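Local coordinates for protein BlEst2 (Bacillus licheniformis, PDB 6WPX) that probably hydrolyses ester bonds as a lipase or esterase of the alpha/beta-hydrolase clan, here in a propeptide form whose C-terminal domain is autoinhibitory, at residues A62-D65 with M69-Q72; W74-D79 with V266-L271; A216-G221 with V354-I359; I314-L319 with I327-P332. All blocks are in the same frame, centred on the assembly; numbering follows the deposited sequence. Where two conformers were deposited one is given.

Contact 1 (A62-D65 with M69-Q72)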
# COMPACT_ATOMS: atom_id res chain seq x y z
N ALA A 62 9.27 12.39 11.16
CA ALA A 62 8.13 12.55 10.26
C ALA A 62 7.22 13.68 10.80
O ALA A 62 6.60 14.39 10.02
CB ALA A 62 7.32 11.26 10.20
N TRP A 63 7.18 13.86 12.12
CA TRP A 63 6.33 14.87 12.76
C TRP A 63 6.96 16.24 12.79
O TRP A 63 6.27 17.20 13.13
CB TRP A 63 5.91 14.41 14.18
CG TRP A 63 5.31 13.04 14.17
CD1 TRP A 63 5.91 11.88 14.57
CD2 TRP A 63 4.04 12.66 13.59
NE1 TRP A 63 5.07 10.81 14.35
CE2 TRP A 63 3.92 11.26 13.75
CE3 TRP A 63 2.97 13.38 13.02
CZ2 TRP A 63 2.75 10.56 13.37
CZ3 TRP A 63 1.85 12.68 12.61
CH2 TRP A 63 1.75 11.29 12.77
N PHE A 64 8.25 16.36 12.44
CA PHE A 64 8.97 17.62 12.50
C PHE A 64 9.52 18.10 11.17
O PHE A 64 9.54 19.31 10.95
CB PHE A 64 10.11 17.55 13.54
CG PHE A 64 9.64 17.31 14.96
CD1 PHE A 64 9.36 16.03 15.41
CD2 PHE A 64 9.50 18.37 15.84
CE1 PHE A 64 8.92 15.82 16.72
CE2 PHE A 64 9.10 18.15 17.16
CZ PHE A 64 8.81 16.89 17.58
N ASP A 65 9.98 17.18 10.27
CA ASP A 65 10.56 17.61 8.99
C ASP A 65 9.50 18.28 8.11
O ASP A 65 8.52 17.65 7.72
CB ASP A 65 11.31 16.46 8.28
CG ASP A 65 12.46 15.87 9.08
OD1 ASP A 65 13.05 16.61 9.91
OD2 ASP A 65 12.83 14.71 8.81
N MET A 69 3.41 19.66 13.45
CA MET A 69 2.54 18.85 14.31
C MET A 69 2.77 19.05 15.83
O MET A 69 1.79 19.18 16.58
CB MET A 69 2.64 17.36 13.95
CG MET A 69 1.63 16.51 14.67
SD MET A 69 -0.12 16.93 14.27
CE MET A 69 -0.34 15.97 12.75
N ALA A 70 4.04 19.06 16.28
CA ALA A 70 4.34 19.26 17.70
C ALA A 70 3.80 20.63 18.19
O ALA A 70 3.21 20.72 19.28
CB ALA A 70 5.84 19.17 17.94
N GLU A 71 4.02 21.68 17.38
CA GLU A 71 3.57 23.05 17.67
C GLU A 71 2.04 23.10 17.66
O GLU A 71 1.46 23.76 18.50
CB GLU A 71 4.16 24.03 16.64
CG GLU A 71 3.80 25.48 16.86
CD GLU A 71 4.44 26.47 15.90
OE1 GLU A 71 4.50 26.18 14.68
OE2 GLU A 71 4.84 27.57 16.36
N GLN A 72 1.41 22.37 16.74
CA GLN A 72 -0.06 22.29 16.66
C GLN A 72 -0.63 21.70 17.96
O GLN A 72 -1.58 22.24 18.51
CB GLN A 72 -0.49 21.41 15.46
CG GLN A 72 -0.27 22.11 14.11
CD GLN A 72 -1.24 23.23 13.86
OE1 GLN A 72 -2.36 23.26 14.38
NE2 GLN A 72 -0.82 24.20 13.07
O HOH W 1 6.44 19.50 14.58
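Trp-63 has Met-69 running alongside its indole at the start of helix 69-75, where the loop that follows strand 50-53 turns into a helix of the alpha/beta-hydrolase fold. Met-69 has CG anti to its own N (chi1 -172°), which sets CG 3.8 Å from Trp-63 CE3, and the bends further along the chain return the methyl CE to within 4.0 Å of Trp-63 CZ3. A flexible thioether suits this place because it can follow the outline of a rigid indole. The two large apolar groups are buried: Phe-52 of strand 50-53 meets the indole, while Phe-264 and Phe-267 of helix 260-267 rest on Met-69. Next in sequence, Phe-64 has its ring edge-to-face with Phe-82 and reaches the helix with CE2, which stands 3.5 Å from Ala-70 CB; a side chain as small as alanine lets the ring come this near the helix backbone. The polar link is a water, which suits an N-H in the first turn of a helix, where no carbonyl of an earlier turn is on hand. The water donates to Trp-63 O at 2.7 Å and accepts from Ala-70 N at 3.0 Å.

Contact 2 (W74-D79 with V266-L271); sequences WKNGYD and VFMPLL
Met-268 of segment 266-271 stretches out to meet Asn-76, one side chain laid nearly square across the other. Its CG is anti to the backbone N (chi1 -174°) and the chain stays straight through chi2, so that Met-268 SD reaches 3.7 Å from Asn-76 OD1 before the final bend. This is a van der Waals meeting; the other end of the amide, ND2, bonds to Gln-72 O of its own helix. Farther back along the same side chain, Met-268 CG lies 4.4 Å from Tyr-78 CE1. The segment facing Met-268 is held in shape by a Schellman motif that ends helix 69-75. Gly-77, with positive phi, is its C-prime residue; Gly-77 N bonds to Trp-74 O and Tyr-78 N to Ala-73 O, and the chain then turns towards strand 80-83 of the central sheet. One turn on from Met-268, whose O accepts from Leu-271 N, Leu-271 and Tyr-78 run at each other head-on. Leu-271 CD1 lies over one face of the Tyr-78 ring in a CH-pi contact, 3.7 Å from the ring centroid and 20° off the normal, displaced toward Tyr-78 CZ, which it approaches to 3.4 Å. Leu-271 CB adds a second touch, 3.6 Å from Tyr-78 OH. Were an alanine here instead of Tyr-78, Leu-271 CD1 would probably lose the aromatic face it rests on, and a gap would open beside Phe-264 and Ile-50. Leucine suits the spot because its branch offers one methyl to the ring while the side chain also packs on Ile-142 of strand 138-144.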
# COMPACT_ATOMS: atom_id res chain seq x y z
N TRP A 74 0.93 21.49 21.03
CA TRP A 74 1.24 22.43 22.11
C TRP A 74 0.34 23.66 22.10
O TRP A 74 -0.26 23.97 23.14
CB TRP A 74 2.72 22.83 22.08
CG TRP A 74 3.11 23.76 23.20
CD1 TRP A 74 3.49 23.41 24.45
CD2 TRP A 74 3.04 25.19 23.18
NE1 TRP A 74 3.71 24.53 25.21
CE2 TRP A 74 3.46 25.64 24.46
CE3 TRP A 74 2.70 26.14 22.20
CZ2 TRP A 74 3.53 27.00 24.79
CZ3 TRP A 74 2.75 27.49 22.54
CH2 TRP A 74 3.18 27.91 23.81
N LYS A 75 0.20 24.35 20.95
CA LYS A 75 -0.59 25.59 20.90
C LYS A 75 -2.09 25.36 21.17
O LYS A 75 -2.80 26.28 21.53
CB LYS A 75 -0.37 26.37 19.59
CG LYS A 75 -1.13 25.87 18.38
CD LYS A 75 -0.73 26.71 17.20
CE LYS A 75 -1.25 26.22 15.88
NZ LYS A 75 -0.78 27.14 14.79
N ASN A 76 -2.55 24.12 21.03
CA ASN A 76 -3.93 23.75 21.28
C ASN A 76 -4.11 23.13 22.66
O ASN A 76 -5.17 22.59 22.96
CB ASN A 76 -4.47 22.87 20.16
CG ASN A 76 -4.79 23.67 18.90
OD1 ASN A 76 -5.70 24.48 18.89
ND2 ASN A 76 -4.00 23.52 17.84
N GLY A 77 -3.07 23.22 23.50
CA GLY A 77 -3.10 22.80 24.90
C GLY A 77 -2.86 21.32 25.15
O GLY A 77 -3.20 20.82 26.23
N TYR A 78 -2.25 20.63 24.18
CA TYR A 78 -1.95 19.23 24.30
C TYR A 78 -0.49 18.96 24.55
O TYR A 78 0.38 19.43 23.81
CB TYR A 78 -2.39 18.42 23.06
CG TYR A 78 -3.87 18.14 23.03
CD1 TYR A 78 -4.77 19.09 22.56
CD2 TYR A 78 -4.38 16.95 23.53
CE1 TYR A 78 -6.14 18.85 22.57
CE2 TYR A 78 -5.75 16.70 23.55
CZ TYR A 78 -6.63 17.65 23.06
OH TYR A 78 -7.98 17.44 23.10
N ASP A 79 -0.23 18.17 25.57
CA ASP A 79 1.12 17.65 25.79
C ASP A 79 1.27 16.53 24.79
O ASP A 79 0.27 16.01 24.27
CB ASP A 79 1.33 17.16 27.22
CG ASP A 79 1.65 18.31 28.14
OD1 ASP A 79 2.61 19.08 27.85
OD2 ASP A 79 0.94 18.45 29.15
N VAL A 266 -8.35 18.95 12.23
CA VAL A 266 -9.34 17.98 11.77
C VAL A 266 -9.51 16.86 12.80
O VAL A 266 -10.64 16.55 13.15
CB VAL A 266 -9.05 17.43 10.34
CG1 VAL A 266 -10.13 16.41 9.93
CG2 VAL A 266 -8.96 18.57 9.32
N PHE A 267 -8.42 16.27 13.30
CA PHE A 267 -8.61 15.22 14.31
C PHE A 267 -8.70 15.78 15.72
O PHE A 267 -9.01 15.01 16.62
CB PHE A 267 -7.55 14.10 14.18
CG PHE A 267 -6.10 14.46 14.39
CD1 PHE A 267 -5.61 14.74 15.66
CD2 PHE A 267 -5.20 14.43 13.32
CE1 PHE A 267 -4.27 15.06 15.86
CE2 PHE A 267 -3.85 14.75 13.52
CZ PHE A 267 -3.40 15.05 14.78
N MET A 268 -8.49 17.09 15.95
CA MET A 268 -8.60 17.68 17.30
C MET A 268 -9.95 17.35 17.98
O MET A 268 -9.90 16.88 19.12
CB MET A 268 -8.29 19.16 17.34
CG MET A 268 -8.28 19.73 18.78
SD MET A 268 -7.91 21.48 18.86
CE MET A 268 -9.37 22.18 18.04
N PRO A 269 -11.13 17.46 17.32
CA PRO A 269 -12.37 17.02 17.99
C PRO A 269 -12.36 15.51 18.29
O PRO A 269 -12.95 15.08 19.26
CB PRO A 269 -13.48 17.34 16.97
CG PRO A 269 -12.81 17.57 15.72
CD PRO A 269 -11.41 18.02 15.98
N LEU A 270 -11.66 14.72 17.46
CA LEU A 270 -11.56 13.26 17.62
C LEU A 270 -10.70 12.88 18.82
O LEU A 270 -10.75 11.74 19.27
CB LEU A 270 -11.02 12.57 16.33
CG LEU A 270 -11.73 12.90 15.02
CD1 LEU A 270 -11.28 11.98 13.92
CD2 LEU A 270 -13.25 12.85 15.14
N LEU A 271 -9.94 13.85 19.36
CA LEU A 271 -9.14 13.59 20.55
C LEU A 271 -10.03 13.46 21.78
O LEU A 271 -9.62 12.83 22.73
CB LEU A 271 -8.10 14.72 20.78
CG LEU A 271 -7.06 14.95 19.68
CD1 LEU A 271 -6.31 16.28 19.92
CD2 LEU A 271 -6.09 13.80 19.57

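Contact 3 (A216-G221 with V354-I359)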
# COMPACT_ATOMS: atom_id res chain seq x y z
N ALA A 216 5.95 12.29 -6.55
CA ALA A 216 6.20 10.98 -5.93
C ALA A 216 4.97 10.09 -5.68
O ALA A 216 5.15 8.89 -5.44
CB ALA A 216 6.96 11.15 -4.62
N LEU A 217 3.75 10.63 -5.67
CA LEU A 217 2.58 9.74 -5.42
C LEU A 217 1.67 9.62 -6.64
O LEU A 217 0.53 9.16 -6.52
CB LEU A 217 1.80 10.20 -4.16
CG LEU A 217 2.53 10.11 -2.80
CD1 LEU A 217 1.81 10.97 -1.74
CD2 LEU A 217 2.61 8.67 -2.32
N PHE A 218 2.17 10.01 -7.81
CA PHE A 218 1.41 9.85 -9.06
C PHE A 218 1.29 8.35 -9.38
O PHE A 218 0.19 7.87 -9.47
CB PHE A 218 2.04 10.58 -10.25
CG PHE A 218 1.20 10.44 -11.49
CD1 PHE A 218 -0.05 11.03 -11.56
CD2 PHE A 218 1.61 9.66 -12.55
CE1 PHE A 218 -0.83 10.89 -12.69
CE2 PHE A 218 0.83 9.53 -13.68
CZ PHE A 218 -0.39 10.14 -13.75
N PHE A 219 2.42 7.66 -9.53
CA PHE A 219 2.42 6.20 -9.82
C PHE A 219 1.56 5.46 -8.79
O PHE A 219 0.68 4.78 -9.20
CB PHE A 219 3.80 5.56 -9.90
CG PHE A 219 3.73 4.07 -9.73
CD1 PHE A 219 3.17 3.27 -10.71
CD2 PHE A 219 4.16 3.46 -8.56
CE1 PHE A 219 3.07 1.91 -10.54
CE2 PHE A 219 4.06 2.09 -8.40
CZ PHE A 219 3.51 1.31 -9.39
N GLY A 220 1.87 5.59 -7.50
CA GLY A 220 1.10 4.93 -6.44
C GLY A 220 -0.39 5.23 -6.57
O GLY A 220 -1.17 4.34 -6.43
N GLY A 221 -0.73 6.49 -6.82
CA GLY A 221 -2.12 6.92 -6.97
C GLY A 221 -2.85 6.26 -8.13
O GLY A 221 -3.94 5.72 -7.95
N VAL A 354 10.61 6.30 -11.04
CA VAL A 354 9.56 5.93 -11.97
C VAL A 354 9.45 6.98 -13.05
O VAL A 354 9.41 8.17 -12.78
CB VAL A 354 8.18 5.58 -11.28
CG1 VAL A 354 7.54 6.78 -10.56
CG2 VAL A 354 7.21 4.93 -12.27
N HIS A 355 9.44 6.51 -14.29
CA HIS A 355 9.20 7.32 -15.47
C HIS A 355 7.74 7.05 -15.80
O HIS A 355 7.36 5.89 -15.98
CB HIS A 355 10.07 6.89 -16.64
CG HIS A 355 11.53 6.89 -16.36
ND1 HIS A 355 12.35 7.91 -16.81
CD2 HIS A 355 12.29 5.96 -15.72
CE1 HIS A 355 13.57 7.58 -16.43
NE2 HIS A 355 13.59 6.42 -15.76
N SER A 356 6.92 8.10 -15.85
CA SER A 356 5.51 7.92 -16.13
C SER A 356 5.01 8.74 -17.28
O SER A 356 5.54 9.80 -17.60
CB SER A 356 4.66 8.21 -14.91
OG SER A 356 5.03 7.38 -13.83
N ALA A 357 3.93 8.23 -17.89
CA ALA A 357 3.22 8.90 -18.98
C ALA A 357 1.76 8.50 -18.90
O ALA A 357 1.42 7.45 -18.36
CB ALA A 357 3.80 8.51 -20.34
N ALA A 358 0.90 9.38 -19.40
CA ALA A 358 -0.53 9.16 -19.47
C ALA A 358 -0.94 9.51 -20.90
O ALA A 358 -0.62 10.60 -21.39
CB ALA A 358 -1.27 10.01 -18.45
N ILE A 359 -1.56 8.54 -21.60
CA ILE A 359 -1.98 8.70 -22.99
C ILE A 359 -3.49 8.59 -23.06
O ILE A 359 -4.06 7.53 -22.74
CB ILE A 359 -1.27 7.70 -23.96
CG1 ILE A 359 0.26 7.90 -24.01
CG2 ILE A 359 -1.85 7.76 -25.38
CD1 ILE A 359 1.02 6.97 -23.09
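Phe-218 and Phe-219 both carry CG anti to the backbone N, at chi1 -177° and 161°, yet as successive helix residues they send their rings apart, Phe-218 toward Ser-356 and Phe-219 past Val-354. Phe-218 turns the edge of its ring to the strand, with Ser-356 CB near the ring plane and 4.1 Å from Phe-218 CD2. Phe-219 leaves its backbone toward the strand but its ring then leads off, so the closest touch falls on its beta carbon: Phe-219 CB stands 4.0 Å from Val-354 CG1. That methyl sits between the backbone N and the carbonyl carbon of the valine (chi1 65°), a crowded position. The branched valine brings a methyl against Phe-219 CB, and a serine, small enough to admit the edge of Phe-218, can hide its hydroxyl: Ser-356 OG bonds to His-317 ND1 on the adjacent strand, which satisfies this buried oxygen. Both contacts are apolar and fairly loose. The ring of Phe-219 is taken up by further partners, meeting His-317 edge-to-face and packing on Leu-153 and Leu-156 of helix 152-157, while Phe-218 makes an edge-to-face pair with Phe-213. The start of helix 218-224 is thus laid on strand 353-360, which runs between strands 313-320 and 341-344 in a five-stranded antiparallel sheet, joining the beta-rich C-terminal region to helices 218-224 and 152-157 of the preceding part.

Contact 4 (I314-L319 with I327-P332); sequences ITVHWL and IKLTDP
Trp-318 offers one face of its indole to the end of Ile-327, the two side chains crossing obliquely. The methyl CD1 of Ile-327 makes a CH-pi contact with the five-membered ring, 3.9 Å from its centroid and 24° off the normal, and Ile-327 CD1 comes closest to Trp-318 CD1, at 3.6 Å. Isoleucine suits the place because its longer branch can reach the ring: CG1 anti to the carbonyl carbon (chi1 -49°), with a further bend at chi2 (-58°), carries CD1 out over it. Two residues back on one strand and two on along the other, Val-316 and Leu-329 meet end to end, with Val-316 CG2 4.1 Å from Leu-329 CD2. All four residues are buried, as aliphatic and aromatic groups should be between two layers.

In the next shell, the indole is fixed by a stack with Phe-379 and by a bond from its NE1 to Glu-377 OE1, which satisfies the one polar atom of this ring. Ile-327 and Leu-329 lean on Phe-340, and Trp-367 packs on Leu-329 from strand 365-372. On strand 313-320 the residues between the inward ones serve its other side: Thr-315 OG1 and His-317 NE2 share a hydrogen bond of 2.7 Å, and the threonine hydroxyl is also bonded to Thr-384 OG1 on the adjoining strand 377-386. Strand 313-320 belongs to a five-stranded antiparallel sheet and strand 326-330 to a four-stranded one, so their backbones do not pair and only side chains meet between them, consistent with a beta-sandwich, in which alternate residues point inward.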
# COMPACT_ATOMS: atom_id res chain seq x y z
N ILE A 314 -4.43 5.09 -20.91
CA ILE A 314 -3.42 4.20 -20.37
C ILE A 314 -2.47 5.09 -19.58
O ILE A 314 -2.22 6.23 -19.97
CB ILE A 314 -2.66 3.30 -21.41
CG1 ILE A 314 -2.00 4.12 -22.54
CG2 ILE A 314 -3.56 2.18 -21.97
CD1 ILE A 314 -0.94 3.36 -23.38
N THR A 315 -1.96 4.58 -18.46
CA THR A 315 -0.86 5.20 -17.72
C THR A 315 0.24 4.18 -17.89
O THR A 315 -0.04 2.97 -17.88
CB THR A 315 -1.20 5.66 -16.30
OG1 THR A 315 -1.23 4.54 -15.40
CG2 THR A 315 -2.49 6.51 -16.21
N VAL A 316 1.44 4.65 -18.17
CA VAL A 316 2.59 3.81 -18.52
C VAL A 316 3.72 4.17 -17.59
O VAL A 316 4.10 5.33 -17.49
CB VAL A 316 2.96 4.00 -20.02
CG1 VAL A 316 4.08 3.06 -20.46
CG2 VAL A 316 1.75 3.83 -20.93
N HIS A 317 4.23 3.18 -16.87
CA HIS A 317 5.25 3.39 -15.86
C HIS A 317 6.42 2.47 -16.02
O HIS A 317 6.24 1.26 -16.10
CB HIS A 317 4.65 3.21 -14.44
CG HIS A 317 3.36 3.91 -14.28
ND1 HIS A 317 3.31 5.22 -13.85
CD2 HIS A 317 2.10 3.48 -14.54
CE1 HIS A 317 2.03 5.56 -13.88
NE2 HIS A 317 1.27 4.55 -14.28
N TRP A 318 7.63 3.04 -15.98
CA TRP A 318 8.84 2.23 -15.98
C TRP A 318 9.54 2.53 -14.65
O TRP A 318 10.12 3.60 -14.47
CB TRP A 318 9.74 2.54 -17.19
CG TRP A 318 10.94 1.63 -17.29
CD1 TRP A 318 12.15 1.79 -16.66
CD2 TRP A 318 11.04 0.42 -18.06
NE1 TRP A 318 13.00 0.76 -17.01
CE2 TRP A 318 12.34 -0.10 -17.85
CE3 TRP A 318 10.14 -0.29 -18.88
CZ2 TRP A 318 12.78 -1.27 -18.48
CZ3 TRP A 318 10.57 -1.48 -19.47
CH2 TRP A 318 11.88 -1.94 -19.30
N LEU A 319 9.42 1.61 -13.69
CA LEU A 319 10.07 1.76 -12.37
C LEU A 319 11.45 1.19 -12.49
O LEU A 319 11.62 0.14 -13.08
CB LEU A 319 9.31 1.03 -11.26
CG LEU A 319 7.97 1.63 -10.82
CD1 LEU A 319 6.84 1.23 -11.78
CD2 LEU A 319 7.65 1.20 -9.41
N ILE A 327 13.78 6.47 -21.79
CA ILE A 327 12.51 5.79 -22.05
C ILE A 327 11.88 6.28 -23.34
O ILE A 327 11.74 7.47 -23.56
CB ILE A 327 11.52 5.90 -20.86
CG1 ILE A 327 12.18 5.53 -19.50
CG2 ILE A 327 10.22 5.12 -21.09
CD1 ILE A 327 12.81 4.13 -19.37
N LYS A 328 11.47 5.33 -24.19
CA LYS A 328 10.80 5.62 -25.43
C LYS A 328 9.60 4.70 -25.55
O LYS A 328 9.73 3.49 -25.43
CB LYS A 328 11.76 5.46 -26.62
N LEU A 329 8.43 5.29 -25.74
CA LEU A 329 7.20 4.54 -25.94
C LEU A 329 6.80 4.69 -27.41
O LEU A 329 6.76 5.79 -27.91
CB LEU A 329 6.09 5.03 -25.01
CG LEU A 329 4.73 4.34 -25.12
CD1 LEU A 329 4.79 2.88 -24.70
CD2 LEU A 329 3.71 5.08 -24.31
N THR A 330 6.64 3.57 -28.08
CA THR A 330 6.30 3.55 -29.51
C THR A 330 4.89 3.03 -29.66
O THR A 330 4.58 2.03 -29.06
CB THR A 330 7.30 2.70 -30.30
OG1 THR A 330 8.57 3.30 -30.09
CG2 THR A 330 7.01 2.69 -31.78
N ASP A 331 4.09 3.72 -30.47
CA ASP A 331 2.70 3.31 -30.77
C ASP A 331 2.68 2.22 -31.86
O ASP A 331 3.70 1.87 -32.39
CB ASP A 331 1.77 4.48 -31.04
CG ASP A 331 1.95 5.21 -32.37
OD1 ASP A 331 2.68 4.72 -33.26
OD2 ASP A 331 1.42 6.27 -32.47
N PRO A 332 1.49 1.68 -32.17
CA PRO A 332 1.35 0.63 -33.16
C PRO A 332 1.84 1.03 -34.57
O PRO A 332 2.21 0.17 -35.31
CB PRO A 332 -0.13 0.25 -33.09
CG PRO A 332 -0.57 0.77 -31.75
CD PRO A 332 0.24 2.02 -31.54

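How the contacts relate
Contacts 1 and 2 share helix 69-75 of the alpha/beta-hydrolase part, contact 1 at its start and contact 2 where it ends, and they touch through packing of Met-69 CE on Phe-267 CZ. Both are partly buried. Contacts 3 and 4 are buried and lie in the beta-rich region, using the neighbouring strands 353-360 and 313-320 of one sheet: strand 353-360 meets a helix, strand 313-320 the facing sheet. Contact 4 is nested within the loop that contact 3 closes, whereas contacts 2 and 4 lie on opposite sides of the chain's centre, about 46 Å apart between centres. Contact 1 alone adds a water bridge; contacts 2 and 4 each set a methyl over an aromatic face, while contact 3 has only apolar touches across it.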